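Local atomic coordinates of leucine aminopeptidase (Parabacteroides distasonis, PDB entry 3TC8), a protein that binds a zinc ion and, as a member of peptidase family M28, probably acts as an aminopeptidase or as a glutaminyl-peptide cyclotransferase. Residues 27-31 / 133-137; 33-37 / 49-54; 38-42 / 103-107; 100-104 / 127-132. All blocks are in the same frame, centred on the assembly; numbering follows the deposited sequence.

Contact 1 (27-31 / 133-137); sequences AYAYV and GALLE
Tyr30 lays one face of its ring over Leu136: CB of Leu136 stands 3.8 Å from the ring centroid, 21° off the normal, a CH-pi contact whose closest atoms are Tyr30 CD2 and Leu136 CB at 3.6 Å. Both segments are regular alpha-helix, 27-31 and 133-137, and their axes approach to 7.8 Å with N-to-C directions 131° apart. Such closeness illustrates a general rule of helix packing: a glycine at the crossing lets backbones come close. Tyr30 and Gly133 have their CA atoms only 4.8 Å apart, and Tyr30 CB lies 3.8 Å from Gly133 CA. A CB on Gly133 would clash with Val31 CG2, at 2.7 Å. Ala27, also small, places CB 3.9 Å from Gly133 O and 4.0 Å from Glu137 CB. Chi1 m swings the Tyr30 ring over Leu136. No hydrogen bond joins the segments; Tyr30 OH bonds Glu57, while Glu137 OE1 bonds Ser26 and forms a salt bridge with Arg140. Helix 24-36 thus crosses helix 125-144 on a side other than the one from which Leu135 reaches strands 96-102 and 195-200, and helix 45-60 adds Leu54 and Glu57 against Leu136.

Contact 2 (33-37 / 49-54); sequences NQVAF and ACGDYL
A cysteine backbone carbon, rather than another ring, covers the face of Phe37: Cys50 CA sits 3.8 Å from the ring centroid, 12° off its normal, in a CH-pi contact. The sulfur of the same residue (chi1 t) makes an oblique sulfur-aromatic contact, its SG 4.6 Å from that centroid. Phe37 (chi1 m, chi2 -76°) touches Ala49 CB with CD1 at 3.7 Å, Cys50 CB with CD2 at 3.6 Å and Tyr53 CB with CZ at 3.6 Å. Two helices consecutive in the chain, 24-36 and 45-60, here pack against each other across the loop that joins them, with residues 49-54 wholly helical and Gln34 and Cys50 nearest in register, CA to CA 6.3 Å. At the more exposed margin Asn33 (chi1 m) donates a hydrogen bond from ND2 to Tyr53 OH, 2.9 Å, Tyr53 being t. Toward the interior, Gln34 CG packs 4.0 Å from Cys50 SG and 4.2 Å from Leu54 CD2, and Gln34 NE2 hydrogen-bonds back to Tyr30 O and across to Gly129 O of helix 125-144.

Contact 3 (38-42 / 103-107); sequences GPRVP and WDSRP
Two irregular loops can be held together by a pair of hydrogen bonds if one residue offers both its N and O to the same partner, as Arg40 does to Ser105. Arg40 N donates to Ser105 OG and Ser105 N donates to Arg40 O, each at 2.9 Å, with the CA atoms of the two residues 4.8 Å apart. Neither segment is helix or strand, and their directions differ by 93°. Gly38, with phi 101°, leaves helical geometry after helix 24-36; Arg40 (-85/65) is the centre of an inverse gamma turn, closed by a weak Val41 N to Pro39 O bond of 2.9 Å.

Ser105 has chi1 m, pointing OG at Arg40 N. The Arg40 side chain (m, p, p, chi4 -137°) folds back so that the face of its guanidinium covers that hydroxyl, Arg40 CZ to Ser105 OG 3.2 Å. Arg40 NH1 donates to Gly38 O at 3.0 Å and also bonds the backbone O of Asp123. From Arg40 NE, 2.8 Å away, water 1 accepts a hydrogen bond and passes one to Trp103 O at 2.7 Å. Trp103 presents its ring edge, CZ3, 4.1 Å from Arg40 CG. Val41 (t) sets CG1 3.9 Å from Pro107 CB.

Asp104 bonds His102 ND1 and the backbone N of Asp160, a zinc ligand, whose backbone O Arg106 takes, so a buried arginine ties a loop beside the metal site to the N-terminal helices.

Contact 4 (100-104 / 127-132); sequences FAHWD and DGGSGV
Strand segment 100-102 runs at 157° to helical segment 127-132, the axes 6.9 Å apart at their closest. Ala101 points its CB at the helix, 3.7 Å from Gly131 C and 4.1 Å from Val132 CG2; the CA atoms of Ala101 and Gly131 are 5.3 Å apart. His102 (chi1 84°, chi2 95°) donates from NE2 to Asp127 OD1 at 2.7 Å and from ND1 to Asp104 OD1 at 2.8 Å, linking two carboxylates. Gly128 CA lies over the face of the His102 ring, 3.9 Å from its centroid, a CH-pi contact. Asp127 (t) binds zinc with Asp160 and His281. Water 2 lies 2.8 Å from His102 O and 2.6 Å from Gly128 O. Trp103 rests CB 3.7 Å from Val132 CG2, its CA 4.8 Å from that of Gly128. Asp104 O is 2.9 Å from water 3, itself 3.0 Å from Asp127 O. Gly128 has phi/psi 124/-65, which calls for glycine, within a wider pi-type turn at 127-130. Helix 125-144 thereby packs on the sheet where strand 96-102 lies between strands 150-156 and 195-200.

In the fold
The four contacts show how an alpha/beta sheet and its covering helices are joined around a core that carries a metal site. Contact 4, whose centre is about 4 Å from the chain's centre, joins strand 96-102 to helix 125-144 and supplies a zinc ligand. Contact 1 uses the next turn of that helix, its centre about 10 Å from that of contact 4, to receive helix 24-36, which contact 2 then pairs with helix 45-60. Contact 3 shares Trp103 and Asp104 with contact 4, and Arg40 packs on Gln34 and Cys50 of contact 2. Along the chain, contact 1 spans the other three, and contacts 2 and 3 interleave. The N-terminal helices are thus integrated with the zinc-binding core.

Contact 1 (27-31 / 133-137)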
loop_
_atom_site.group_PDB
_atom_site.type_symbol
_atom_site.label_atom_id
_atom_site.label_comp_id
_atom_site.label_asym_id
_atom_site.label_seq_id
_atom_site.Cartn_x
_atom_site.Cartn_y
_atom_site.Cartn_z
ATOM N N ALA A 27 2.563 -1.623 14.526
ATOM C CA ALA A 27 1.916 -1.468 13.232
ATOM C C ALA A 27 0.409 -1.221 13.397
ATOM O O ALA A 27 -0.171 -0.390 12.704
ATOM C CB ALA A 27 2.189 -2.694 12.369
ATOM N N TYR A 28 -0.226 -2.002 14.258
ATOM C CA TYR A 28 -1.650 -1.836 14.503
ATOM C C TYR A 28 -1.972 -0.414 14.960
ATOM O O TYR A 28 -2.907 0.221 14.475
ATOM C CB TYR A 28 -2.087 -2.857 15.553
ATOM C CG TYR A 28 -3.551 -2.831 15.879
ATOM C CD1 TYR A 28 -4.103 -1.890 16.731
ATOM C CD2 TYR A 28 -4.392 -3.780 15.317
ATOM C CE1 TYR A 28 -5.497 -1.924 16.995
ATOM C CE2 TYR A 28 -5.763 -3.813 15.571
ATOM C CZ TYR A 28 -6.294 -2.886 16.390
ATOM O OH TYR A 28 -7.671 -2.905 16.652
ATOM N N ALA A 29 -1.159 0.113 15.866
ATOM C CA ALA A 29 -1.372 1.459 16.352
ATOM C C ALA A 29 -1.176 2.474 15.237
ATOM O O ALA A 29 -1.868 3.511 15.240
ATOM C CB ALA A 29 -0.454 1.759 17.533
ATOM N N TYR A 30 -0.229 2.254 14.315
ATOM C CA TYR A 30 -0.108 3.153 13.151
ATOM C C TYR A 30 -1.350 3.125 12.280
ATOM O O TYR A 30 -1.730 4.152 11.701
ATOM C CB TYR A 30 1.149 2.846 12.339
ATOM C CG TYR A 30 2.461 3.268 12.925
ATOM C CD1 TYR A 30 2.637 4.559 13.398
ATOM C CD2 TYR A 30 3.534 2.419 12.980
ATOM C CE1 TYR A 30 3.871 4.981 13.910
ATOM C CE2 TYR A 30 4.753 2.829 13.476
ATOM C CZ TYR A 30 4.908 4.121 13.947
ATOM O OH TYR A 30 6.142 4.496 14.437
ATOM N N VAL A 31 -1.970 1.958 12.095
ATOM C CA VAL A 31 -3.241 1.892 11.398
ATOM C C VAL A 31 -4.278 2.719 12.132
ATOM O O VAL A 31 -4.998 3.532 11.525
ATOM C CB VAL A 31 -3.717 0.424 11.165
ATOM C CG1 VAL A 31 -5.008 0.398 10.367
ATOM C CG2 VAL A 31 -2.661 -0.432 10.473
ATOM N N GLY A 133 0.478 1.359 7.607
ATOM C CA GLY A 133 0.902 1.065 8.984
ATOM C C GLY A 133 2.000 0.015 9.033
ATOM O O GLY A 133 2.942 0.147 9.825
ATOM N N ALA A 134 1.901 -1.012 8.190
ATOM C CA ALA A 134 2.960 -1.999 8.077
ATOM C C ALA A 134 4.253 -1.335 7.611
ATOM O O ALA A 134 5.341 -1.602 8.144
ATOM C CB ALA A 134 2.577 -3.149 7.205
ATOM N N LEU A 135 4.165 -0.474 6.596
ATOM C CA LEU A 135 5.348 0.210 6.104
ATOM C C LEU A 135 5.931 1.180 7.112
ATOM O O LEU A 135 7.159 1.331 7.164
ATOM C CB LEU A 135 5.072 0.933 4.794
ATOM C CG LEU A 135 4.886 0.035 3.574
ATOM C CD1 LEU A 135 4.672 0.846 2.306
ATOM C CD2 LEU A 135 6.035 -0.960 3.356
ATOM N N LEU A 136 5.126 1.854 7.924
ATOM C CA LEU A 136 5.648 2.686 8.965
ATOM C C LEU A 136 6.453 1.876 9.958
ATOM O O LEU A 136 7.524 2.314 10.373
ATOM C CB LEU A 136 4.559 3.487 9.701
ATOM C CG LEU A 136 3.944 4.650 8.906
ATOM C CD1 LEU A 136 2.684 5.122 9.648
ATOM C CD2 LEU A 136 4.948 5.824 8.779
ATOM N N GLU A 137 5.959 0.718 10.354
ATOM C CA GLU A 137 6.707 -0.112 11.285
ATOM C C GLU A 137 7.988 -0.654 10.664
ATOM O O GLU A 137 9.047 -0.688 11.301
ATOM C CB GLU A 137 5.812 -1.205 11.823
ATOM C CG GLU A 137 6.516 -2.221 12.703
ATOM C CD GLU A 137 7.230 -1.640 13.912
ATOM O OE1 GLU A 137 6.927 -0.495 14.328
ATOM O OE2 GLU A 137 8.074 -2.369 14.523
#

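Contact 2 (33-37 / 49-54)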
loop_
_atom_site.group_PDB
_atom_site.type_symbol
_atom_site.label_atom_id
_atom_site.label_comp_id
_atom_site.label_asym_id
_atom_site.label_seq_id
_atom_site.Cartn_x
_atom_site.Cartn_y
_atom_site.Cartn_z
ATOM N N ASN A 33 -3.919 5.138 14.154
ATOM C CA ASN A 33 -3.626 6.568 14.130
ATOM C C ASN A 33 -4.095 7.203 12.823
ATOM O O ASN A 33 -4.592 8.320 12.843
ATOM C CB ASN A 33 -2.139 6.852 14.323
ATOM C CG ASN A 33 -1.669 6.595 15.749
ATOM O OD1 ASN A 33 -2.470 6.409 16.672
ATOM N ND2 ASN A 33 -0.348 6.542 15.927
ATOM N N GLN A 34 -3.940 6.515 11.703
ATOM C CA GLN A 34 -4.489 6.994 10.446
ATOM C C GLN A 34 -6.011 7.115 10.484
ATOM O O GLN A 34 -6.585 8.157 10.115
ATOM C CB GLN A 34 -4.072 6.087 9.298
ATOM C CG GLN A 34 -2.569 6.117 8.996
ATOM C CD GLN A 34 -2.246 4.982 8.084
ATOM O OE1 GLN A 34 -2.506 5.057 6.869
ATOM N NE2 GLN A 34 -1.746 3.900 8.657
ATOM N N VAL A 35 -6.654 6.068 10.933
ATOM C CA VAL A 35 -8.103 6.011 10.945
ATOM C C VAL A 35 -8.674 7.102 11.862
ATOM O O VAL A 35 -9.750 7.629 11.605
ATOM C CB VAL A 35 -8.585 4.584 11.291
ATOM C CG1 VAL A 35 -10.092 4.564 11.527
ATOM C CG2 VAL A 35 -8.201 3.636 10.142
ATOM N N ALA A 36 -7.967 7.395 12.947
ATOM C CA ALA A 36 -8.418 8.389 13.922
ATOM C C ALA A 36 -8.618 9.761 13.322
ATOM O O ALA A 36 -9.385 10.549 13.873
ATOM C CB ALA A 36 -7.479 8.391 15.102
ATOM N N PHE A 37 -7.922 10.098 12.230
ATOM C CA PHE A 37 -8.108 11.384 11.598
ATOM C C PHE A 37 -9.473 11.546 10.968
ATOM O O PHE A 37 -9.906 12.677 10.709
ATOM C CB PHE A 37 -7.038 11.644 10.548
ATOM C CG PHE A 37 -5.666 11.900 11.102
ATOM C CD1 PHE A 37 -5.346 13.115 11.674
ATOM C CD2 PHE A 37 -4.700 10.920 11.110
ATOM C CE1 PHE A 37 -4.089 13.357 12.216
ATOM C CE2 PHE A 37 -3.441 11.160 11.664
ATOM C CZ PHE A 37 -3.152 12.375 12.216
ATOM N N ALA A 49 -4.230 16.545 7.484
ATOM C CA ALA A 49 -3.680 16.260 8.805
ATOM C C ALA A 49 -2.951 14.918 8.814
ATOM O O ALA A 49 -1.821 14.805 9.358
ATOM C CB ALA A 49 -4.782 16.283 9.860
ATOM N N CYS A 50 -3.518 13.898 8.213
ATOM C CA CYS A 50 -2.872 12.603 8.183
ATOM C C CYS A 50 -1.606 12.609 7.349
ATOM O O CYS A 50 -0.599 12.051 7.753
ATOM C CB CYS A 50 -3.854 11.554 7.688
ATOM S SG CYS A 50 -3.201 9.863 7.812
ATOM N N GLY A 51 -1.610 13.305 6.233
ATOM C CA GLY A 51 -0.410 13.397 5.439
ATOM C C GLY A 51 0.724 14.040 6.182
ATOM O O GLY A 51 1.871 13.621 6.120
ATOM N N ASP A 52 0.401 15.112 6.907
ATOM C CA ASP A 52 1.412 15.750 7.740
ATOM C C ASP A 52 1.995 14.807 8.796
ATOM O O ASP A 52 3.203 14.779 9.033
ATOM C CB ASP A 52 0.851 16.999 8.441
ATOM C CG ASP A 52 0.567 18.175 7.530
ATOM O OD1 ASP A 52 0.819 18.118 6.327
ATOM O OD2 ASP A 52 0.104 19.196 8.092
ATOM N N TYR A 53 1.128 14.014 9.411
ATOM C CA TYR A 53 1.530 13.004 10.378
ATOM C C TYR A 53 2.433 11.934 9.755
ATOM O O TYR A 53 3.482 11.605 10.311
ATOM C CB TYR A 53 0.264 12.384 10.978
ATOM C CG TYR A 53 0.551 11.172 11.839
ATOM C CD1 TYR A 53 1.076 11.277 13.105
ATOM C CD2 TYR A 53 0.351 9.917 11.336
ATOM C CE1 TYR A 53 1.388 10.170 13.866
ATOM C CE2 TYR A 53 0.676 8.749 12.086
ATOM C CZ TYR A 53 1.252 8.920 13.344
ATOM O OH TYR A 53 1.580 7.835 14.113
ATOM N N LEU A 54 2.070 11.431 8.585
ATOM C CA LEU A 54 2.873 10.417 7.931
ATOM C C LEU A 54 4.253 10.945 7.565
ATOM O O LEU A 54 5.266 10.269 7.754
ATOM C CB LEU A 54 2.155 9.907 6.662
ATOM C CG LEU A 54 0.858 9.159 6.912
ATOM C CD1 LEU A 54 0.180 8.820 5.590
ATOM C CD2 LEU A 54 1.065 7.909 7.775
#

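Contact 3 (38-42 / 103-107)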
loop_
_atom_site.group_PDB
_atom_site.type_symbol
_atom_site.label_atom_id
_atom_site.label_comp_id
_atom_site.label_asym_id
_atom_site.label_seq_id
_atom_site.Cartn_x
_atom_site.Cartn_y
_atom_site.Cartn_z
ATOM N N GLY A 38 -10.145 10.448 10.662
ATOM C CA GLY A 38 -11.286 10.447 9.788
ATOM C C GLY A 38 -10.849 9.954 8.400
ATOM O O GLY A 38 -9.659 9.820 8.154
ATOM N N PRO A 39 -11.790 9.728 7.508
ATOM C CA PRO A 39 -11.395 9.219 6.165
ATOM C C PRO A 39 -10.417 10.181 5.468
ATOM O O PRO A 39 -10.656 11.389 5.410
ATOM C CB PRO A 39 -12.750 9.128 5.451
ATOM C CG PRO A 39 -13.709 8.756 6.555
ATOM C CD PRO A 39 -13.248 9.633 7.716
ATOM N N ARG A 40 -9.333 9.630 4.936
ATOM C CA ARG A 40 -8.312 10.436 4.273
ATOM C C ARG A 40 -8.702 10.681 2.805
ATOM O O ARG A 40 -8.069 10.218 1.860
ATOM C CB ARG A 40 -6.951 9.752 4.379
ATOM C CG ARG A 40 -6.234 9.932 5.730
ATOM C CD ARG A 40 -6.790 9.147 6.901
ATOM N NE ARG A 40 -6.640 7.709 6.647
ATOM C CZ ARG A 40 -7.571 6.785 6.899
ATOM N NH1 ARG A 40 -8.739 7.075 7.458
ATOM N NH2 ARG A 40 -7.332 5.524 6.570
ATOM N N VAL A 41 -9.795 11.409 2.623
ATOM C CA VAL A 41 -10.276 11.751 1.290
ATOM C C VAL A 41 -9.519 12.953 0.779
ATOM O O VAL A 41 -9.512 13.978 1.447
ATOM C CB VAL A 41 -11.807 11.962 1.290
ATOM C CG1 VAL A 41 -12.275 12.454 -0.078
ATOM C CG2 VAL A 41 -12.568 10.726 1.752
ATOM N N PRO A 42 -8.930 12.909 -0.404
ATOM C CA PRO A 42 -8.263 14.073 -0.927
ATOM C C PRO A 42 -9.166 15.307 -0.878
ATOM O O PRO A 42 -10.341 15.220 -1.183
ATOM C CB PRO A 42 -7.862 13.660 -2.338
ATOM C CG PRO A 42 -7.715 12.179 -2.246
ATOM C CD PRO A 42 -8.764 11.719 -1.257
ATOM N N TRP A 103 -2.321 5.673 0.626
ATOM C CA TRP A 103 -2.716 6.227 1.923
ATOM C C TRP A 103 -4.073 6.916 1.949
ATOM O O TRP A 103 -4.586 7.213 3.033
ATOM C CB TRP A 103 -1.634 7.138 2.526
ATOM C CG TRP A 103 -1.440 8.458 1.886
ATOM C CD1 TRP A 103 -0.649 8.737 0.822
ATOM C CD2 TRP A 103 -1.947 9.715 2.338
ATOM N NE1 TRP A 103 -0.657 10.092 0.574
ATOM C CE2 TRP A 103 -1.412 10.725 1.515
ATOM C CE3 TRP A 103 -2.806 10.088 3.378
ATOM C CZ2 TRP A 103 -1.747 12.054 1.698
ATOM C CZ3 TRP A 103 -3.100 11.412 3.575
ATOM C CH2 TRP A 103 -2.563 12.379 2.753
ATOM N N ASP A 104 -4.635 7.246 0.790
ATOM C CA ASP A 104 -5.963 7.822 0.729
ATOM C C ASP A 104 -7.035 6.816 1.092
ATOM O O ASP A 104 -6.839 5.589 1.003
ATOM C CB ASP A 104 -6.237 8.392 -0.663
ATOM C CG ASP A 104 -6.208 7.338 -1.762
ATOM O OD1 ASP A 104 -5.226 6.573 -1.832
ATOM O OD2 ASP A 104 -7.182 7.315 -2.563
ATOM N N SER A 105 -8.193 7.367 1.449
ATOM C CA SER A 105 -9.408 6.584 1.662
ATOM C C SER A 105 -10.425 6.916 0.584
ATOM O O SER A 105 -10.610 8.061 0.191
ATOM C CB SER A 105 -10.051 6.999 3.027
ATOM O OG SER A 105 -9.158 6.878 4.098
ATOM N N ARG A 106 -11.147 5.900 0.141
ATOM C CA ARG A 106 -12.174 6.079 -0.872
ATOM C C ARG A 106 -13.293 6.988 -0.354
ATOM O O ARG A 106 -13.802 6.769 0.738
ATOM C CB ARG A 106 -12.709 4.712 -1.281
ATOM C CG ARG A 106 -13.745 4.732 -2.412
ATOM C CD ARG A 106 -13.644 3.489 -3.253
ATOM N NE ARG A 106 -14.640 3.395 -4.321
ATOM C CZ ARG A 106 -14.510 4.010 -5.483
ATOM N NH1 ARG A 106 -13.553 4.873 -5.700
ATOM N NH2 ARG A 106 -15.424 3.859 -6.438
ATOM N N PRO A 107 -13.798 7.874 -1.203
ATOM C CA PRO A 107 -14.898 8.772 -0.794
ATOM C C PRO A 107 -16.296 8.155 -0.852
ATOM O O PRO A 107 -17.261 8.827 -0.534
ATOM C CB PRO A 107 -14.774 9.930 -1.758
ATOM C CG PRO A 107 -14.195 9.323 -2.996
ATOM C CD PRO A 107 -13.174 8.366 -2.452
HETATM O O HOH W 1 -4.597 6.171 5.527
#

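Contact 4 (100-104 / 127-132)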
loop_
_atom_site.group_PDB
_atom_site.type_symbol
_atom_site.label_atom_id
_atom_site.label_comp_id
_atom_site.label_asym_id
_atom_site.label_seq_id
_atom_site.Cartn_x
_atom_site.Cartn_y
_atom_site.Cartn_z
ATOM N N PHE A 100 5.882 0.223 -1.047
ATOM C CA PHE A 100 4.840 1.241 -1.292
ATOM C C PHE A 100 3.485 0.768 -0.909
ATOM O O PHE A 100 3.225 -0.410 -0.727
ATOM C CB PHE A 100 4.923 1.804 -2.726
ATOM C CG PHE A 100 4.785 0.821 -3.866
ATOM C CD1 PHE A 100 5.776 -0.092 -4.177
ATOM C CD2 PHE A 100 3.695 0.887 -4.708
ATOM C CE1 PHE A 100 5.718 -0.903 -5.276
ATOM C CE2 PHE A 100 3.630 0.052 -5.826
ATOM C CZ PHE A 100 4.617 -0.812 -6.123
ATOM N N ALA A 101 2.591 1.739 -0.737
ATOM C CA ALA A 101 1.191 1.524 -0.335
ATOM C C ALA A 101 0.431 2.826 -0.645
ATOM O O ALA A 101 1.045 3.856 -0.779
ATOM C CB ALA A 101 1.131 1.247 1.187
ATOM N N HIS A 102 -0.882 2.700 -0.787
ATOM C CA HIS A 102 -1.697 3.916 -0.927
ATOM C C HIS A 102 -2.197 4.352 0.434
ATOM O O HIS A 102 -2.517 3.532 1.301
ATOM C CB HIS A 102 -2.864 3.738 -1.917
ATOM C CG HIS A 102 -4.112 3.135 -1.387
ATOM N ND1 HIS A 102 -5.153 3.926 -0.948
ATOM C CD2 HIS A 102 -4.524 1.861 -1.224
ATOM C CE1 HIS A 102 -6.134 3.174 -0.509
ATOM N NE2 HIS A 102 -5.809 1.917 -0.693
ATOM N N TRP A 103 -2.321 5.673 0.626
ATOM C CA TRP A 103 -2.716 6.227 1.923
ATOM C C TRP A 103 -4.073 6.916 1.949
ATOM O O TRP A 103 -4.586 7.213 3.033
ATOM C CB TRP A 103 -1.634 7.138 2.526
ATOM C CG TRP A 103 -1.440 8.458 1.886
ATOM C CD1 TRP A 103 -0.649 8.737 0.822
ATOM C CD2 TRP A 103 -1.947 9.715 2.338
ATOM N NE1 TRP A 103 -0.657 10.092 0.574
ATOM C CE2 TRP A 103 -1.412 10.725 1.515
ATOM C CE3 TRP A 103 -2.806 10.088 3.378
ATOM C CZ2 TRP A 103 -1.747 12.054 1.698
ATOM C CZ3 TRP A 103 -3.100 11.412 3.575
ATOM C CH2 TRP A 103 -2.563 12.379 2.753
ATOM N N ASP A 104 -4.635 7.246 0.790
ATOM C CA ASP A 104 -5.963 7.822 0.729
ATOM C C ASP A 104 -7.035 6.816 1.092
ATOM O O ASP A 104 -6.839 5.589 1.003
ATOM C CB ASP A 104 -6.237 8.392 -0.663
ATOM C CG ASP A 104 -6.208 7.338 -1.762
ATOM O OD1 ASP A 104 -5.226 6.573 -1.832
ATOM O OD2 ASP A 104 -7.182 7.315 -2.563
ATOM N N ASP A 127 -8.056 -1.043 3.543
ATOM C CA ASP A 127 -7.789 -0.486 2.227
ATOM C C ASP A 127 -7.225 0.912 2.393
ATOM O O ASP A 127 -7.929 1.916 2.351
ATOM C CB ASP A 127 -9.049 -0.519 1.445
ATOM C CG ASP A 127 -8.903 -0.305 -0.027
ATOM O OD1 ASP A 127 -7.831 0.082 -0.507
ATOM O OD2 ASP A 127 -9.955 -0.497 -0.700
ATOM N N GLY A 128 -5.927 0.968 2.616
ATOM C CA GLY A 128 -5.138 2.154 2.877
ATOM C C GLY A 128 -4.374 2.058 4.189
ATOM O O GLY A 128 -3.135 2.030 4.225
ATOM N N GLY A 129 -5.076 2.001 5.296
ATOM C CA GLY A 129 -4.408 2.012 6.570
ATOM C C GLY A 129 -3.419 0.909 6.771
ATOM O O GLY A 129 -2.332 1.137 7.286
ATOM N N SER A 130 -3.769 -0.310 6.383
ATOM C CA SER A 130 -2.945 -1.491 6.727
ATOM C C SER A 130 -1.582 -1.427 6.062
ATOM O O SER A 130 -0.568 -1.657 6.726
ATOM C CB SER A 130 -3.649 -2.778 6.362
ATOM O OG SER A 130 -3.789 -2.921 4.948
ATOM N N GLY A 131 -1.525 -1.140 4.770
ATOM C CA GLY A 131 -0.250 -1.126 4.077
ATOM C C GLY A 131 0.656 -0.026 4.588
ATOM O O GLY A 131 1.845 -0.229 4.786
ATOM N N VAL A 132 0.060 1.134 4.840
ATOM C CA VAL A 132 0.837 2.264 5.355
ATOM C C VAL A 132 1.331 1.970 6.778
ATOM O O VAL A 132 2.458 2.266 7.111
ATOM C CB VAL A 132 -0.004 3.555 5.343
ATOM C CG1 VAL A 132 0.671 4.686 6.040
ATOM C CG2 VAL A 132 -0.340 3.929 3.881
HETATM O O HOH W 2 -2.079 0.861 2.158
HETATM O O HOH W 3 -7.553 4.644 3.624
#